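Local coordinates for GH62 arabinofuranosidase (Podospora anserina, PDB 4N4B), which probably releases terminal alpha-L-arabinofuranosyl residues from xylan by hydrolysis, as a calcium-containing family 62 glycoside hydrolase built on a beta-propeller, at residues L22-Q27 / Q256-T261; H240-S245 / W266-N271. All blocks are in the same frame, centred on the assembly; numbering follows the deposited sequence.

Contacts 1 and 2 lie on the same side of the chain's centre, their own centres about 10 Å apart, and both reach the antiparallel sheet whose last two strands are 241-248 and 256-257. Along the chain their segments alternate: 22-27, then 240-245, 256-261 and 266-271. Contact 1 brings the N-terminal loop against the chain leaving strand 256-257, whereas contact 2 joins strand 241-248 to the loop that leads on to strand 272-274. R244 and S245 of contact 2 bond to the carbonyls of N260 and A259 in contact 1, and W26 packs on W266. The start of the chain is thereby tied to one sheet of the propeller and to the connection into the next.

Contact 1: residues L22-Q27 / Q256-T261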
ATOM      1  N   LEU A  22      19.586   6.076   3.643  1.00 21.58           N
ATOM      2  CA  LEU A  22      18.472   6.814   3.019  1.00 19.47           C
ATOM      3  C   LEU A  22      18.875   8.232   2.860  1.00 22.76           C
ATOM      4  O   LEU A  22      19.362   8.833   3.825  1.00 25.09           O
ATOM      5  CB  LEU A  22      17.232   6.808   3.875  1.00 20.67           C
ATOM      6  CG  LEU A  22      16.543   5.461   4.028  1.00 21.00           C
ATOM      7  CD1 LEU A  22      15.253   5.556   4.887  1.00 23.77           C
ATOM      8  CD2 LEU A  22      16.149   4.786   2.766  1.00 20.04           C
ATOM      9  N   PRO A  23      18.623   8.836   1.646  1.00 19.16           N
ATOM     10  CA  PRO A  23      18.868  10.278   1.506  1.00 18.80           C
ATOM     11  C   PRO A  23      17.778  11.052   2.222  1.00 16.62           C
ATOM     12  O   PRO A  23      16.606  10.592   2.392  1.00 19.56           O
ATOM     13  CB  PRO A  23      18.908  10.420  -0.032  1.00 20.89           C
ATOM     14  CG  PRO A  23      17.836   9.418  -0.479  1.00 17.49           C
ATOM     15  CD  PRO A  23      17.975   8.245   0.465  1.00 17.49           C
ATOM     16  N   THR A  24      18.068  12.296   2.578  1.00 22.34           N
ATOM     17  CA  THR A  24      17.060  13.225   3.022  1.00 22.46           C
ATOM     18  C   THR A  24      16.264  13.908   1.858  1.00 21.80           C
ATOM     19  O   THR A  24      15.110  14.318   2.069  1.00 25.00           O
ATOM     20  CB  THR A  24      17.655  14.267   3.988  1.00 28.38           C
ATOM     21  OG1 THR A  24      18.625  15.018   3.284  1.00 33.32           O
ATOM     22  CG2 THR A  24      18.367  13.566   5.113  1.00 26.25           C
ATOM     23  N   THR A  25      16.855  13.985   0.637  1.00 19.91           N
ATOM     24  CA  THR A  25      16.093  14.419  -0.597  1.00 17.03           C
ATOM     25  C   THR A  25      16.074  13.225  -1.559  1.00 15.52           C
ATOM     26  O   THR A  25      16.944  12.372  -1.654  1.00 18.10           O
ATOM     27  CB  THR A  25      16.707  15.639  -1.299  1.00 21.53           C
ATOM     28  OG1 THR A  25      17.819  15.260  -2.163  1.00 30.66           O
ATOM     29  CG2 THR A  25      16.981  16.773  -0.345  1.00 23.06           C
ATOM     30  N   TRP A  26      14.965  13.181  -2.304  1.00 14.00           N
ATOM     31  CA  TRP A  26      14.663  12.040  -3.158  1.00 13.06           C
ATOM     32  C   TRP A  26      14.412  12.510  -4.597  1.00 11.62           C
ATOM     33  O   TRP A  26      13.792  13.531  -4.815  1.00 12.45           O
ATOM     34  CB  TRP A  26      13.329  11.363  -2.649  1.00 12.70           C
ATOM     35  CG  TRP A  26      13.549  10.650  -1.327  1.00 11.59           C
ATOM     36  CD1 TRP A  26      13.812  11.254  -0.142  1.00 12.81           C
ATOM     37  CD2 TRP A  26      13.732   9.255  -1.146  1.00 11.24           C
ATOM     38  NE1 TRP A  26      14.071  10.297   0.797  1.00 11.96           N
ATOM     39  CE2 TRP A  26      14.051   9.074   0.237  1.00 11.77           C
ATOM     40  CE3 TRP A  26      13.647   8.148  -1.974  1.00 11.26           C
ATOM     41  CZ2 TRP A  26      14.297   7.818   0.773  1.00 12.40           C
ATOM     42  CZ3 TRP A  26      13.844   6.909  -1.437  1.00 12.75           C
ATOM     43  CH2 TRP A  26      14.252   6.757  -0.063  1.00 10.96           C
ATOM     44  N   GLN A  27      14.841  11.656  -5.520  1.00 11.96           N
ATOM     45  CA  GLN A  27      14.633  11.861  -6.961  0.50 11.71           C
ATOM     46  C   GLN A  27      14.269  10.561  -7.612  1.00 12.34           C
ATOM     47  O   GLN A  27      14.827   9.509  -7.275  1.00 13.11           O
ATOM     48  CB  GLN A  27      15.888  12.442  -7.641  0.50 13.47           C
ATOM     49  CG  GLN A  27      16.470  13.720  -7.004  0.50 14.25           C
ATOM     50  CD  GLN A  27      15.599  14.963  -7.050  0.50 13.55           C
ATOM     51  OE1 GLN A  27      15.677  15.885  -6.218  0.50 16.56           O
ATOM     52  NE2 GLN A  27      14.728  14.962  -7.984  0.50 12.03           N
ATOM     53  N   GLN A 256      10.493  10.654  13.047  1.00 14.26           N
ATOM     54  CA  GLN A 256      11.273  11.866  12.709  1.00 15.75           C
ATOM     55  C   GLN A 256      11.076  12.103  11.199  1.00 14.71           C
ATOM     56  O   GLN A 256      11.328  11.170  10.414  1.00 14.84           O
ATOM     57  CB  GLN A 256      12.749  11.598  13.046  1.00 20.65           C
ATOM     58  CG  GLN A 256      13.738  12.673  12.639  1.00 32.72           C
ATOM     59  CD  GLN A 256      15.227  12.236  12.737  1.00 47.47           C
ATOM     60  OE1 GLN A 256      15.563  11.115  13.197  1.00 55.74           O
ATOM     61  NE2 GLN A 256      16.131  13.135  12.299  1.00 56.97           N
ATOM     62  N   GLY A 257      10.843  13.317  10.778  1.00 16.09           N
ATOM     63  CA  GLY A 257      10.648  13.607   9.358  1.00 13.66           C
ATOM     64  C   GLY A 257      11.850  13.315   8.612  1.00 16.39           C
ATOM     65  O   GLY A 257      12.997  13.461   9.052  1.00 17.74           O
ATOM     66  N   LEU A 258      11.651  12.697   7.443  1.00 14.48           N
ATOM     67  CA  LEU A 258      12.672  12.403   6.463  1.00 14.07           C
ATOM     68  C   LEU A 258      12.569  13.392   5.330  1.00 16.06           C
ATOM     69  O   LEU A 258      13.195  14.453   5.294  1.00 19.36           O
ATOM     70  CB  LEU A 258      12.659  10.959   6.042  1.00 14.03           C
ATOM     71  CG  LEU A 258      13.757  10.574   5.057  1.00 16.13           C
ATOM     72  CD1 LEU A 258      15.198  10.638   5.626  1.00 17.78           C
ATOM     73  CD2 LEU A 258      13.493   9.197   4.443  1.00 17.22           C
ATOM     74  N   ALA A 259      11.605  13.166   4.436  1.00 12.84           N
ATOM     75  CA  ALA A 259      11.236  14.044   3.330  1.00 13.60           C
ATOM     76  C   ALA A 259       9.752  14.147   3.392  1.00 12.89           C
ATOM     77  O   ALA A 259       9.043  13.231   2.925  1.00 12.37           O
ATOM     78  CB  ALA A 259      11.733  13.436   1.996  1.00 14.13           C
ATOM     79  N   ASN A 260       9.209  15.177   4.023  1.00 13.69           N
ATOM     80  CA  ASN A 260       7.800  15.257   4.306  1.00 12.76           C
ATOM     81  C   ASN A 260       7.181  16.642   4.105  1.00 13.24           C
ATOM     82  O   ASN A 260       6.149  16.961   4.682  1.00 13.41           O
ATOM     83  CB  ASN A 260       7.507  14.738   5.756  1.00 13.20           C
ATOM     84  CG  ASN A 260       8.047  15.621   6.837  1.00 16.01           C
ATOM     85  OD1 ASN A 260       8.704  16.620   6.588  1.00 16.00           O
ATOM     86  ND2 ASN A 260       7.848  15.163   8.055  1.00 16.16           N
ATOM     87  N   THR A 261       7.825  17.399   3.222  1.00 13.37           N
ATOM     88  CA  THR A 261       7.243  18.673   2.824  1.00 13.70           C
ATOM     89  C   THR A 261       7.045  18.752   1.344  1.00 13.94           C
ATOM     90  O   THR A 261       7.703  17.965   0.617  1.00 12.55           O
ATOM     91  CB  THR A 261       8.218  19.849   3.234  1.00 15.03           C
ATOM     92  OG1 THR A 261       9.463  19.750   2.630  1.00 17.44           O
ATOM     93  CG2 THR A 261       8.415  19.913   4.767  1.00 17.68           C
TER
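L22 reaches across to L258 with one methyl, CD1, which lies 4.1 Å from L258 CD2, the two side chains crossing at about a right angle. P23 turns its ring away from 256-261 and takes part through its carbonyl instead: P23 O sits 3.5 Å from L258 CD1, and P23 CG rests over a face of the W26 indole within its own segment. At T24 the backbone again does the closer touching. Its carbonyl oxygen approaches the methyl of A259, T24 O to A259 CB being 3.5 Å, while the methyl CG2 is 4.3 Å from L258 CD1. W26 closes the patch with the pyrrole side of its indole, where CD1 is 3.7 Å from A259 CB and NE1 is 3.9 Å from L258 CD2. L258 can serve both ends of the loop because its CG stands anti to the backbone N (chi1 -177°), which sends CD1 toward the P23 carbonyl and CD2 toward L22 and the W26 ring. No hydrogen bond joins the segments, so the fit is one of apolar groups and carbonyls. L258 and A259 both face S245, forming a classic beta bulge just beyond strand 256-257. The T24 carbonyl is bonded by N264 and that of W26 by N271, while the W26 ring stacks with H332. L22 and L258 both pack on L229 of strand 228-235, and L22 also touches T247 of strand 241-248, so 22-27 lies against this propeller sheet before entering strand 28-30.

Contact 2: residues H240-S245 / W266-N271; sequences HRWFRS and WARSNN
F243 and A267 form a single antiparallel, hydrogen-bonded bridge, at which W266 and A267 together face F243 in a classic beta bulge. The straight bond is F243 N to A267 O, 2.9 Å long with an angle of 167° at the hydrogen and lying in the carbonyl plane. In return F243 O receives two weak bonds, from the amides of W266 and A267. Beside this bridge, the edge of the W266 indole meets F243, with CE3 3.9 Å from F243 CB, and W266 CD1 lies 3.4 Å from S245 OG, a hydroxyl bonded to the carbonyl of A259. W242 is sandwiched: R268 CD lies over one face, toward the rim, and R244 CG over the other. The R268 chain leaves its backbone with CG anti to N (chi1 -176°) and runs extended to NE, laying CD over the rim of the indole and CG against W242 CB, while the guanidinium, its plane 84° from the ring, goes on to a salt bridge with D238. Further out, N271 pins the bulge by receiving R268 N at OD1 and donating from ND2 to W266 O. The F243 side chain is about 5 Å from that of H285, a calcium-binding residue in a structure of this protein. One water links the two segments where H240 precedes the strand, accepting from R268 NE at 2.9 Å and donating to H240 O.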
ATOM      1  N   HIS A 240      -3.127  17.663  -5.830  1.00 12.16           N
ATOM      2  CA  HIS A 240      -2.586  16.347  -6.307  1.00 12.51           C
ATOM      3  C   HIS A 240      -1.949  15.590  -5.182  1.00 10.03           C
ATOM      4  O   HIS A 240      -1.460  16.081  -4.171  1.00 11.17           O
ATOM      5  CB  HIS A 240      -1.512  16.623  -7.371  1.00 12.36           C
ATOM      6  CG  HIS A 240      -2.100  17.222  -8.612  1.00 15.78           C
ATOM      7  ND1 HIS A 240      -1.790  18.491  -9.079  1.00 22.86           N
ATOM      8  CD2 HIS A 240      -3.043  16.726  -9.424  1.00 17.12           C
ATOM      9  CE1 HIS A 240      -2.483  18.718 -10.164  1.00 18.30           C
ATOM     10  NE2 HIS A 240      -3.284  17.703 -10.372  1.00 20.86           N
ATOM     11  N   ARG A 241      -2.012  14.257  -5.318  1.00  9.40           N
ATOM     12  CA  ARG A 241      -1.507  13.325  -4.330  1.00  8.52           C
ATOM     13  C   ARG A 241       0.023  13.275  -4.341  1.00  8.08           C
ATOM     14  O   ARG A 241       0.675  13.424  -5.390  1.00  8.59           O
ATOM     15  CB  ARG A 241      -2.054  11.950  -4.620  1.00  8.79           C
ATOM     16  CG  ARG A 241      -3.572  11.820  -4.688  1.00 10.26           C
ATOM     17  CD  ARG A 241      -4.230  12.420  -3.460  1.00 10.35           C
ATOM     18  NE  ARG A 241      -5.669  12.185  -3.468  1.00 11.74           N
ATOM     19  CZ  ARG A 241      -6.313  11.258  -2.771  1.00 12.13           C
ATOM     20  NH1 ARG A 241      -5.630  10.311  -2.113  1.00 11.91           N
ATOM     21  NH2 ARG A 241      -7.655  11.227  -2.832  1.00 12.34           N
ATOM     22  N   TRP A 242       0.603  13.071  -3.173  1.00  7.57           N
ATOM     23  CA  TRP A 242       2.018  12.936  -2.994  1.00  8.25           C
ATOM     24  C   TRP A 242       2.302  12.140  -1.730  1.00  9.00           C
ATOM     25  O   TRP A 242       1.392  11.875  -0.935  1.00  9.79           O
ATOM     26  CB  TRP A 242       2.704  14.298  -2.941  1.00  9.26           C
ATOM     27  CG  TRP A 242       2.347  15.223  -1.833  1.00 10.03           C
ATOM     28  CD1 TRP A 242       1.090  15.754  -1.582  1.00 10.16           C
ATOM     29  CD2 TRP A 242       3.176  15.590  -0.743  1.00 10.18           C
ATOM     30  NE1 TRP A 242       1.164  16.563  -0.455  1.00 10.81           N
ATOM     31  CE2 TRP A 242       2.436  16.480   0.065  1.00 11.13           C
ATOM     32  CE3 TRP A 242       4.512  15.353  -0.419  1.00 11.87           C
ATOM     33  CZ2 TRP A 242       2.964  17.054   1.216  1.00 10.96           C
ATOM     34  CZ3 TRP A 242       5.065  15.995   0.678  1.00 12.68           C
ATOM     35  CH2 TRP A 242       4.275  16.833   1.494  1.00 11.96           C
ATOM     36  N   PHE A 243       3.558  11.782  -1.522  1.00  8.91           N
ATOM     37  CA  PHE A 243       3.991  10.988  -0.367  1.00  8.51           C
ATOM     38  C   PHE A 243       4.942  11.801   0.528  1.00  9.66           C
ATOM     39  O   PHE A 243       5.925  12.408   0.074  1.00  9.78           O
ATOM     40  CB  PHE A 243       4.675   9.683  -0.810  1.00  8.49           C
ATOM     41  CG  PHE A 243       3.666   8.639  -1.144  1.00  9.00           C
ATOM     42  CD1 PHE A 243       3.062   7.818  -0.193  1.00  9.47           C
ATOM     43  CD2 PHE A 243       3.265   8.534  -2.474  1.00 10.18           C
ATOM     44  CE1 PHE A 243       2.092   6.878  -0.603  1.00 10.78           C
ATOM     45  CE2 PHE A 243       2.306   7.615  -2.810  1.00 11.24           C
ATOM     46  CZ  PHE A 243       1.697   6.846  -1.872  1.00 11.74           C
ATOM     47  N   ARG A 244       4.677  11.605   1.822  1.00  9.73           N
ATOM     48  CA  ARG A 244       5.546  12.087   2.911  1.00 10.48           C
ATOM     49  C   ARG A 244       6.158  10.892   3.596  1.00 10.81           C
ATOM     50  O   ARG A 244       5.648   9.782   3.593  1.00  9.84           O
ATOM     51  CB  ARG A 244       4.626  12.756   3.910  1.00 10.35           C
ATOM     52  CG  ARG A 244       3.844  13.899   3.369  1.00 11.75           C
ATOM     53  CD  ARG A 244       3.005  14.651   4.399  1.00 12.02           C
ATOM     54  NE  ARG A 244       3.869  15.411   5.309  1.00 13.68           N
ATOM     55  CZ  ARG A 244       3.551  15.716   6.537  1.00 13.29           C
ATOM     56  NH1 ARG A 244       2.447  15.330   7.085  1.00 13.10           N
ATOM     57  NH2 ARG A 244       4.437  16.401   7.253  1.00 17.15           N
ATOM     58  N   SER A 245       7.341  11.119   4.179  1.00 10.58           N
ATOM     59  CA  SER A 245       8.159  10.077   4.812  1.00 10.91           C
ATOM     60  C   SER A 245       8.788  10.505   6.147  1.00 11.31           C
ATOM     61  O   SER A 245       9.104  11.711   6.399  1.00 11.61           O
ATOM     62  CB  SER A 245       9.275   9.691   3.904  1.00 11.14           C
ATOM     63  OG  SER A 245      10.179  10.708   3.528  1.00 11.24           O
ATOM     64  N   TRP A 266       8.818  12.992  -0.318  1.00  9.63           N
ATOM     65  CA  TRP A 266       9.232  11.644  -0.687  1.00  9.25           C
ATOM     66  C   TRP A 266       9.034  11.320  -2.179  1.00  9.05           C
ATOM     67  O   TRP A 266       9.986  10.999  -2.857  1.00  9.75           O
ATOM     68  CB  TRP A 266       8.654  10.538   0.236  1.00 10.35           C
ATOM     69  CG  TRP A 266       9.383   9.213   0.098  1.00  9.73           C
ATOM     70  CD1 TRP A 266      10.588   8.915   0.655  1.00 10.51           C
ATOM     71  CD2 TRP A 266       8.983   8.017  -0.591  1.00  9.33           C
ATOM     72  NE1 TRP A 266      10.982   7.667   0.354  1.00  9.73           N
ATOM     73  CE2 TRP A 266      10.030   7.066  -0.441  1.00  9.31           C
ATOM     74  CE3 TRP A 266       7.910   7.673  -1.400  1.00  9.35           C
ATOM     75  CZ2 TRP A 266       9.992   5.841  -1.023  1.00 10.08           C
ATOM     76  CZ3 TRP A 266       7.836   6.456  -1.957  1.00  9.60           C
ATOM     77  CH2 TRP A 266       8.855   5.508  -1.762  1.00  9.69           C
ATOM     78  N   ALA A 267       7.815  11.561  -2.641  1.00 10.00           N
ATOM     79  CA  ALA A 267       7.511  11.433  -4.094  1.00  9.56           C
ATOM     80  C   ALA A 267       6.346  12.359  -4.394  1.00  9.82           C
ATOM     81  O   ALA A 267       5.323  12.373  -3.714  1.00  9.92           O
ATOM     82  CB  ALA A 267       7.164   9.999  -4.494  1.00  9.85           C
ATOM     83  N   ARG A 268       6.555  13.191  -5.453  1.00  9.55           N
ATOM     84  CA  ARG A 268       5.609  14.229  -5.810  1.00  9.69           C
ATOM     85  C   ARG A 268       5.946  14.617  -7.249  1.00  9.80           C
ATOM     86  O   ARG A 268       7.005  14.342  -7.731  1.00 10.00           O
ATOM     87  CB  ARG A 268       5.713  15.424  -4.827  1.00 10.54           C
ATOM     88  CG  ARG A 268       4.722  16.532  -5.015  1.00 11.31           C
ATOM     89  CD  ARG A 268       4.606  17.496  -3.771  1.00 13.06           C
ATOM     90  NE  ARG A 268       3.634  18.544  -4.039  1.00 13.09           N
ATOM     91  CZ  ARG A 268       3.970  19.692  -4.666  1.00 17.02           C
ATOM     92  NH1 ARG A 268       5.194  20.009  -4.917  1.00 16.58           N
ATOM     93  NH2 ARG A 268       2.998  20.474  -5.053  1.00 20.18           N
ATOM     94  N   SER A 269       5.041  15.383  -7.854  1.00 10.24           N
ATOM     95  CA  SER A 269       5.294  15.865  -9.218  1.00 10.63           C
ATOM     96  C   SER A 269       6.629  16.564  -9.349  1.00 11.41           C
ATOM     97  O   SER A 269       7.253  16.518 -10.407  1.00 12.92           O
ATOM     98  CB  SER A 269       4.237  16.805  -9.702  1.00 11.44           C
ATOM     99  OG  SER A 269       4.128  17.937  -8.906  1.00 13.59           O
ATOM    100  N   ASN A 270       7.101  17.256  -8.331  1.00 11.75           N
ATOM    101  CA  ASN A 270       8.327  17.985  -8.409  1.00 11.93           C
ATOM    102  C   ASN A 270       9.618  17.211  -8.257  1.00 12.61           C
ATOM    103  O   ASN A 270      10.707  17.792  -8.403  1.00 16.12           O
ATOM    104  CB  ASN A 270       8.320  19.235  -7.523  1.00 13.53           C
ATOM    105  CG  ASN A 270       8.150  18.903  -6.063  1.00 15.02           C
ATOM    106  OD1 ASN A 270       7.424  17.994  -5.673  1.00 15.06           O
ATOM    107  ND2 ASN A 270       8.771  19.698  -5.212  1.00 15.29           N
ATOM    108  N   ASN A 271       9.539  15.913  -7.968  1.00 10.90           N
ATOM    109  CA  ASN A 271      10.765  15.103  -7.932  1.00 11.04           C
ATOM    110  C   ASN A 271      10.679  13.810  -8.712  1.00 10.14           C
ATOM    111  O   ASN A 271      11.480  12.925  -8.538  1.00 10.84           O
ATOM    112  CB  ASN A 271      11.282  14.880  -6.494  1.00 11.91           C
ATOM    113  CG  ASN A 271      10.426  13.879  -5.689  1.00 10.44           C
ATOM    114  OD1 ASN A 271       9.287  13.547  -6.109  1.00 10.52           O
ATOM    115  ND2 ASN A 271      10.950  13.420  -4.542  1.00 10.70           N
TER
HETATM  116  O   HOH W   1       0.872  17.829  -4.494  1.00 14.05           O
HETATM  117  O   HOH W   2       2.170  15.199  -6.909  1.00 11.90           O